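Local coordinates for protein probable ATP-dependent kinase TDA10 (Saccharomyces cerevisiae, PDB 1ODF) that is probably an ATP-dependent kinase of the GLYK family, with a fold close to that of bacterial pantothenate kinase and a substrate not yet known, at residues F46-I51 with I65-I70; D184-L189 with K253-D258. All coordinates share one frame; numbering follows the deposited sequence. Where two conformers were deposited one is given.

Interaction 1 of 2, residues F46-I51 with I65-I70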
ATOM      1  N   PHE A  46       9.439  -2.926   4.463  1.00 35.67           N
ATOM      2  CA  PHE A  46      10.458  -2.871   5.499  1.00 35.12           C
ATOM      3  C   PHE A  46      10.709  -1.408   5.890  1.00 34.60           C
ATOM      4  O   PHE A  46      10.821  -1.085   7.074  1.00 35.87           O
ATOM      5  CB  PHE A  46      11.759  -3.512   4.996  1.00 35.47           C
ATOM      6  CG  PHE A  46      12.903  -3.429   5.977  1.00 38.45           C
ATOM      7  CD1 PHE A  46      12.921  -4.231   7.118  1.00 39.06           C
ATOM      8  CD2 PHE A  46      13.959  -2.545   5.764  1.00 39.32           C
ATOM      9  CE1 PHE A  46      13.974  -4.157   8.032  1.00 40.06           C
ATOM     10  CE2 PHE A  46      15.021  -2.464   6.675  1.00 41.67           C
ATOM     11  CZ  PHE A  46      15.028  -3.271   7.810  1.00 38.34           C
ATOM     12  N   THR A  47      10.782  -0.522   4.900  1.00 33.66           N
ATOM     13  CA  THR A  47      11.023   0.891   5.182  1.00 34.32           C
ATOM     14  C   THR A  47       9.926   1.521   6.055  1.00 33.31           C
ATOM     15  O   THR A  47      10.221   2.296   6.980  1.00 33.73           O
ATOM     16  CB  THR A  47      11.164   1.702   3.879  1.00 33.27           C
ATOM     17  OG1 THR A  47      12.201   1.132   3.072  1.00 35.20           O
ATOM     18  CG2 THR A  47      11.522   3.152   4.187  1.00 30.09           C
ATOM     19  N   SER A  48       8.671   1.192   5.764  1.00 33.30           N
ATOM     20  CA  SER A  48       7.542   1.725   6.538  1.00 32.39           C
ATOM     21  C   SER A  48       7.616   1.241   7.985  1.00 31.88           C
ATOM     22  O   SER A  48       7.348   2.002   8.918  1.00 31.63           O
ATOM     23  CB  SER A  48       6.201   1.311   5.906  1.00 31.33           C
ATOM     24  OG  SER A  48       5.981  -0.090   5.970  1.00 32.30           O
ATOM     25  N   ILE A  49       7.989  -0.025   8.166  1.00 31.04           N
ATOM     26  CA  ILE A  49       8.116  -0.597   9.501  1.00 31.68           C
ATOM     27  C   ILE A  49       9.224   0.120  10.283  1.00 33.27           C
ATOM     28  O   ILE A  49       9.068   0.406  11.479  1.00 33.48           O
ATOM     29  CB  ILE A  49       8.421  -2.124   9.432  1.00 33.12           C
ATOM     30  CG1 ILE A  49       7.178  -2.884   8.967  1.00 35.53           C
ATOM     31  CG2 ILE A  49       8.842  -2.649  10.790  1.00 33.82           C
ATOM     32  CD1 ILE A  49       6.011  -2.822   9.950  1.00 39.29           C
ATOM     33  N   GLN A  50      10.335   0.408   9.606  0.50 31.60           N
ATOM     34  CA  GLN A  50      11.442   1.108  10.241  0.50 32.31           C
ATOM     35  C   GLN A  50      11.003   2.497  10.701  0.50 31.72           C
ATOM     36  O   GLN A  50      11.379   2.959  11.776  0.50 31.25           O
ATOM     37  CB  GLN A  50      12.616   1.255   9.272  0.50 32.54           C
ATOM     38  CG  GLN A  50      13.391  -0.021   9.010  0.50 32.26           C
ATOM     39  CD  GLN A  50      14.543   0.207   8.049  0.50 31.01           C
ATOM     40  OE1 GLN A  50      14.332   0.463   6.864  0.50 33.17           O
ATOM     41  NE2 GLN A  50      15.765   0.123   8.556  0.50 27.41           N
ATOM     42  N   ILE A  51      10.205   3.161   9.877  1.00 31.62           N
ATOM     43  CA  ILE A  51       9.733   4.498  10.202  1.00 32.20           C
ATOM     44  C   ILE A  51       8.799   4.412  11.416  1.00 34.01           C
ATOM     45  O   ILE A  51       8.865   5.253  12.322  1.00 31.15           O
ATOM     46  CB  ILE A  51       9.011   5.139   8.993  1.00 31.77           C
ATOM     47  CG1 ILE A  51      10.039   5.459   7.902  1.00 31.22           C
ATOM     48  CG2 ILE A  51       8.298   6.402   9.408  1.00 31.65           C
ATOM     49  CD1 ILE A  51      11.211   6.295   8.395  1.00 28.38           C
ATOM     50  N   ILE A  65       0.794   6.542  17.741  1.00 40.08           N
ATOM     51  CA  ILE A  65       1.221   6.127  16.406  1.00 39.64           C
ATOM     52  C   ILE A  65       0.572   4.822  15.946  1.00 38.84           C
ATOM     53  O   ILE A  65       0.673   3.800  16.613  1.00 40.15           O
ATOM     54  CB  ILE A  65       2.762   5.922  16.343  1.00 39.95           C
ATOM     55  CG1 ILE A  65       3.490   7.108  16.992  1.00 41.87           C
ATOM     56  CG2 ILE A  65       3.207   5.753  14.888  1.00 38.73           C
ATOM     57  CD1 ILE A  65       3.280   8.441  16.299  1.00 40.37           C
ATOM     58  N   GLY A  66      -0.081   4.860  14.792  1.00 37.89           N
ATOM     59  CA  GLY A  66      -0.714   3.667  14.257  1.00 36.97           C
ATOM     60  C   GLY A  66      -0.037   3.192  12.977  1.00 36.76           C
ATOM     61  O   GLY A  66       0.554   3.982  12.233  1.00 35.34           O
ATOM     62  N   TYR A  67      -0.121   1.896  12.712  1.00 36.91           N
ATOM     63  CA  TYR A  67       0.484   1.333  11.514  1.00 35.11           C
ATOM     64  C   TYR A  67      -0.374   0.219  10.947  1.00 35.53           C
ATOM     65  O   TYR A  67      -0.987  -0.551  11.688  1.00 36.77           O
ATOM     66  CB  TYR A  67       1.884   0.783  11.827  1.00 34.98           C
ATOM     67  CG  TYR A  67       2.549   0.091  10.653  1.00 35.79           C
ATOM     68  CD1 TYR A  67       2.137  -1.182  10.229  1.00 34.92           C
ATOM     69  CD2 TYR A  67       3.555   0.729   9.930  1.00 36.95           C
ATOM     70  CE1 TYR A  67       2.703  -1.793   9.110  1.00 33.90           C
ATOM     71  CE2 TYR A  67       4.136   0.129   8.814  1.00 37.41           C
ATOM     72  CZ  TYR A  67       3.704  -1.129   8.405  1.00 37.95           C
ATOM     73  OH  TYR A  67       4.282  -1.709   7.298  1.00 37.51           O
ATOM     74  N   ALA A  68      -0.413   0.135   9.624  1.00 33.16           N
ATOM     75  CA  ALA A  68      -1.165  -0.914   8.970  1.00 33.04           C
ATOM     76  C   ALA A  68      -0.735  -1.083   7.520  1.00 31.48           C
ATOM     77  O   ALA A  68      -0.304  -0.134   6.869  1.00 29.53           O
ATOM     78  CB  ALA A  68      -2.666  -0.613   9.034  1.00 31.72           C
ATOM     79  N   SER A  69      -0.812  -2.318   7.045  1.00 31.15           N
ATOM     80  CA  SER A  69      -0.533  -2.625   5.652  1.00 31.85           C
ATOM     81  C   SER A  69      -1.940  -2.714   5.085  1.00 31.24           C
ATOM     82  O   SER A  69      -2.853  -3.184   5.766  1.00 31.62           O
ATOM     83  CB  SER A  69       0.149  -3.983   5.505  1.00 32.57           C
ATOM     84  OG  SER A  69      -0.125  -4.534   4.224  1.00 37.37           O
ATOM     85  N   ILE A  70      -2.141  -2.247   3.865  1.00 32.01           N
ATOM     86  CA  ILE A  70      -3.473  -2.335   3.292  1.00 32.50           C
ATOM     87  C   ILE A  70      -3.948  -3.796   3.280  1.00 32.03           C
ATOM     88  O   ILE A  70      -5.144  -4.067   3.384  1.00 33.85           O
ATOM     89  CB  ILE A  70      -3.510  -1.747   1.847  1.00 32.12           C
ATOM     90  CG1 ILE A  70      -4.941  -1.782   1.298  1.00 31.52           C
ATOM     91  CG2 ILE A  70      -2.558  -2.513   0.941  1.00 29.24           C
ATOM     92  CD1 ILE A  70      -5.918  -0.882   2.047  1.00 29.81           C
TER
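The hydroxyl of Ser48 is held by two hydrogen bonds: Ser48 OG accepts one of 2.7 Å from Tyr67 OH, and the same OG donates to the carbonyl oxygen of Ser45, one turn earlier in helix 44-59. Its first torsion (chi1 66°) sets OG between the backbone N and carbonyl carbon of Ser48, turned toward the preceding turn and within range of the phenol. The tyrosine reaches across from strand 65-69 with CG anti to its own backbone N (chi1 176°), and Ser48 OG meets the ring at its edge, in its plane. Over one face lies the end of Ile49, whose side chain crosses that of Tyr67 at about a right angle. Ile49 CD1 sits 3.7 Å from the ring centroid in a CH-pi contact, displaced toward the hydroxyl end of the ring, where CD1 comes within 3.3 Å of Tyr67 CZ. The ring is thus held at its edge by a polar bond and on a face by a methyl group, while Tyr52 also packs against it. The contact fastens strand 65-69, outermost in the central sheet, to the first turns of helix 44-59, which follows the predicted ATP-binding P-loop (Walker A motif) that includes Ser45.

Interaction 2 of 2, residues D184-L189 with K253-D258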
ATOM      1  N   ASP A 184     -13.186  -4.087 -14.104  1.00 46.10           N
ATOM      2  CA  ASP A 184     -13.729  -4.157 -12.753  1.00 47.26           C
ATOM      3  C   ASP A 184     -12.686  -3.704 -11.725  1.00 46.48           C
ATOM      4  O   ASP A 184     -13.015  -3.029 -10.750  1.00 45.38           O
ATOM      5  CB  ASP A 184     -14.177  -5.586 -12.420  1.00 50.52           C
ATOM      6  CG  ASP A 184     -15.315  -6.071 -13.306  1.00 54.46           C
ATOM      7  OD1 ASP A 184     -16.402  -5.444 -13.298  1.00 57.03           O
ATOM      8  OD2 ASP A 184     -15.121  -7.085 -14.011  1.00 56.65           O
ATOM      9  N   VAL A 185     -11.429  -4.074 -11.943  1.00 45.35           N
ATOM     10  CA  VAL A 185     -10.375  -3.691 -11.014  1.00 44.17           C
ATOM     11  C   VAL A 185     -10.364  -2.173 -10.885  1.00 43.89           C
ATOM     12  O   VAL A 185     -10.359  -1.636  -9.773  1.00 44.11           O
ATOM     13  CB  VAL A 185      -8.990  -4.194 -11.489  1.00 43.85           C
ATOM     14  CG1 VAL A 185      -7.901  -3.743 -10.517  1.00 41.30           C
ATOM     15  CG2 VAL A 185      -9.001  -5.715 -11.581  1.00 42.70           C
ATOM     16  N   ASN A 186     -10.376  -1.498 -12.031  1.00 41.30           N
ATOM     17  CA  ASN A 186     -10.389  -0.041 -12.090  1.00 40.40           C
ATOM     18  C   ASN A 186     -11.567   0.526 -11.291  1.00 39.98           C
ATOM     19  O   ASN A 186     -11.421   1.525 -10.595  1.00 39.29           O
ATOM     20  CB  ASN A 186     -10.486   0.420 -13.549  1.00 39.39           C
ATOM     21  CG  ASN A 186     -10.510   1.928 -13.684  1.00 40.45           C
ATOM     22  OD1 ASN A 186      -9.518   2.605 -13.404  1.00 40.93           O
ATOM     23  ND2 ASN A 186     -11.646   2.464 -14.106  1.00 39.77           N
ATOM     24  N   ALA A 187     -12.732  -0.111 -11.393  1.00 40.17           N
ATOM     25  CA  ALA A 187     -13.913   0.351 -10.663  1.00 39.38           C
ATOM     26  C   ALA A 187     -13.693   0.170  -9.172  1.00 38.94           C
ATOM     27  O   ALA A 187     -14.060   1.026  -8.359  1.00 38.67           O
ATOM     28  CB  ALA A 187     -15.141  -0.422 -11.097  1.00 38.27           C
ATOM     29  N   LYS A 188     -13.093  -0.962  -8.826  1.00 37.64           N
ATOM     30  CA  LYS A 188     -12.794  -1.298  -7.444  1.00 36.81           C
ATOM     31  C   LYS A 188     -11.770  -0.333  -6.833  1.00 34.63           C
ATOM     32  O   LYS A 188     -11.878   0.034  -5.668  1.00 34.49           O
ATOM     33  CB  LYS A 188     -12.264  -2.735  -7.367  1.00 38.38           C
ATOM     34  CG  LYS A 188     -13.298  -3.799  -7.674  1.00 39.44           C
ATOM     35  CD  LYS A 188     -14.423  -3.755  -6.643  1.00 42.93           C
ATOM     36  CE  LYS A 188     -15.378  -4.927  -6.785  1.00 43.41           C
ATOM     37  NZ  LYS A 188     -16.363  -4.950  -5.662  1.00 50.05           N
ATOM     38  N   LEU A 189     -10.782   0.075  -7.623  1.00 32.54           N
ATOM     39  CA  LEU A 189      -9.751   0.989  -7.142  1.00 32.81           C
ATOM     40  C   LEU A 189     -10.372   2.283  -6.594  1.00 35.04           C
ATOM     41  O   LEU A 189      -9.826   2.918  -5.688  1.00 33.29           O
ATOM     42  CB  LEU A 189      -8.763   1.317  -8.273  1.00 30.45           C
ATOM     43  CG  LEU A 189      -7.634   2.310  -7.938  1.00 29.62           C
ATOM     44  CD1 LEU A 189      -6.799   1.765  -6.783  1.00 28.81           C
ATOM     45  CD2 LEU A 189      -6.757   2.568  -9.163  1.00 28.75           C
ATOM     46  N   LYS A 253       1.178  -0.983 -15.435  1.00 35.12           N
ATOM     47  CA  LYS A 253       1.175  -0.334 -16.740  1.00 38.41           C
ATOM     48  C   LYS A 253       0.112   0.757 -16.857  1.00 37.53           C
ATOM     49  O   LYS A 253       0.332   1.775 -17.506  1.00 38.32           O
ATOM     50  CB  LYS A 253       0.944  -1.363 -17.852  1.00 41.89           C
ATOM     51  CG  LYS A 253       1.994  -2.449 -17.942  1.00 47.35           C
ATOM     52  CD  LYS A 253       1.689  -3.400 -19.098  1.00 49.71           C
ATOM     53  CE  LYS A 253       2.781  -4.454 -19.251  1.00 55.15           C
ATOM     54  NZ  LYS A 253       2.590  -5.311 -20.471  1.00 56.76           N
ATOM     55  N   LEU A 254      -1.041   0.536 -16.237  1.00 36.10           N
ATOM     56  CA  LEU A 254      -2.116   1.512 -16.303  1.00 37.09           C
ATOM     57  C   LEU A 254      -1.963   2.741 -15.395  1.00 36.28           C
ATOM     58  O   LEU A 254      -2.135   3.864 -15.856  1.00 35.33           O
ATOM     59  CB  LEU A 254      -3.454   0.846 -15.972  1.00 38.87           C
ATOM     60  CG  LEU A 254      -4.613   1.018 -16.964  1.00 42.40           C
ATOM     61  CD1 LEU A 254      -5.922   0.777 -16.231  1.00 43.06           C
ATOM     62  CD2 LEU A 254      -4.599   2.410 -17.578  1.00 40.87           C
ATOM     63  N   TYR A 255      -1.615   2.526 -14.123  1.00 35.23           N
ATOM     64  CA  TYR A 255      -1.540   3.624 -13.153  1.00 33.99           C
ATOM     65  C   TYR A 255      -0.206   4.168 -12.666  1.00 33.41           C
ATOM     66  O   TYR A 255      -0.133   5.329 -12.265  1.00 34.69           O
ATOM     67  CB  TYR A 255      -2.336   3.246 -11.899  1.00 32.85           C
ATOM     68  CG  TYR A 255      -3.661   2.566 -12.156  1.00 30.31           C
ATOM     69  CD1 TYR A 255      -3.842   1.211 -11.868  1.00 28.95           C
ATOM     70  CD2 TYR A 255      -4.751   3.287 -12.638  1.00 29.84           C
ATOM     71  CE1 TYR A 255      -5.086   0.594 -12.046  1.00 30.91           C
ATOM     72  CE2 TYR A 255      -5.997   2.687 -12.819  1.00 30.57           C
ATOM     73  CZ  TYR A 255      -6.160   1.343 -12.522  1.00 32.59           C
ATOM     74  OH  TYR A 255      -7.398   0.766 -12.682  1.00 33.74           O
ATOM     75  N   LEU A 256       0.842   3.352 -12.677  1.00 33.37           N
ATOM     76  CA  LEU A 256       2.130   3.792 -12.146  1.00 34.03           C
ATOM     77  C   LEU A 256       2.662   5.127 -12.653  1.00 34.78           C
ATOM     78  O   LEU A 256       3.166   5.937 -11.875  1.00 34.62           O
ATOM     79  CB  LEU A 256       3.199   2.713 -12.347  1.00 32.90           C
ATOM     80  CG  LEU A 256       4.511   3.008 -11.593  1.00 35.49           C
ATOM     81  CD1 LEU A 256       4.239   3.040 -10.078  1.00 35.68           C
ATOM     82  CD2 LEU A 256       5.563   1.956 -11.916  1.00 31.55           C
ATOM     83  N   ASN A 257       2.546   5.369 -13.950  1.00 36.27           N
ATOM     84  CA  ASN A 257       3.056   6.608 -14.523  1.00 37.72           C
ATOM     85  C   ASN A 257       2.377   7.879 -13.974  1.00 35.97           C
ATOM     86  O   ASN A 257       3.044   8.742 -13.408  1.00 33.19           O
ATOM     87  CB  ASN A 257       2.935   6.553 -16.045  1.00 36.17           C
ATOM     88  CG  ASN A 257       3.605   7.728 -16.720  1.00 37.28           C
ATOM     89  OD1 ASN A 257       4.153   8.614 -16.062  1.00 38.24           O
ATOM     90  ND2 ASN A 257       3.565   7.743 -18.040  1.00 37.01           N
ATOM     91  N   ASP A 258       1.062   7.994 -14.141  1.00 37.77           N
ATOM     92  CA  ASP A 258       0.347   9.172 -13.639  1.00 39.91           C
ATOM     93  C   ASP A 258       0.604   9.352 -12.148  1.00 38.22           C
ATOM     94  O   ASP A 258       0.924  10.450 -11.687  1.00 38.46           O
ATOM     95  CB  ASP A 258      -1.165   9.049 -13.859  1.00 42.89           C
ATOM     96  CG  ASP A 258      -1.527   8.798 -15.304  1.00 47.68           C
ATOM     97  OD1 ASP A 258      -0.916   9.444 -16.187  1.00 49.15           O
ATOM     98  OD2 ASP A 258      -2.431   7.962 -15.550  1.00 50.34           O
TER
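Helix 182-195 packs against helix 249-262 here through one aromatic side chain, Tyr255. Tyr255 OH donates a 2.9 Å hydrogen bond to a lone pair of Asn186 OD1, in the carbonyl plane, with a C=O...donor angle of 107°. Amide and ring planes are nearly coplanar, 10° apart, and OD1 lies at the edge of the ring, in its plane. Asn186 CG stands anti to its backbone N (chi1 180°), which brings the carboxamide, and with it OD1, up to the hydroxyl. The backbone N-H of Ile168 is the stronger of the two donors on OD1, the tyrosine hydroxyl being the second, and it ties the loop at 167-168 into this helix-helix packing. Helix 249-262, which carries the tyrosine, precedes strand 269-275 of the central mixed sheet. Leu189, one turn beyond Asn186, covers a face of the ring: its CD2 lies nearly over the ring, 3.7 Å from the Tyr255 centroid, in a CH-pi contact. On the opposite face sits Leu254 CB, 4.0 Å above the ring plane and over its centre, from the tyrosine's own helix. Without the ring, as with an alanine here, Asn186 OD1 would probably keep only the Ile168 donor, and a gap is likely to open between Leu189 and Leu254.

How the interactions relate
Interaction 1 precedes interaction 2 along the chain, and the two lie on opposite sides of its centre, with their own centres 24 Å apart. Their nearest atoms are about 9 Å apart, so neither touches the other, and they share no helix or strand. Residues 46-51 and 65-70 join helix 44-59 to the outermost parallel strand of the six-stranded mixed sheet, beside the predicted ATP-binding loop. Residues 184-189 and 253-258 instead link two helices, the second of which leads toward strand 269-275 of that sheet. Each contact therefore closes its own part of the chain: interaction 1 within the early part, next to the P-loop, and interaction 2 between two later helices.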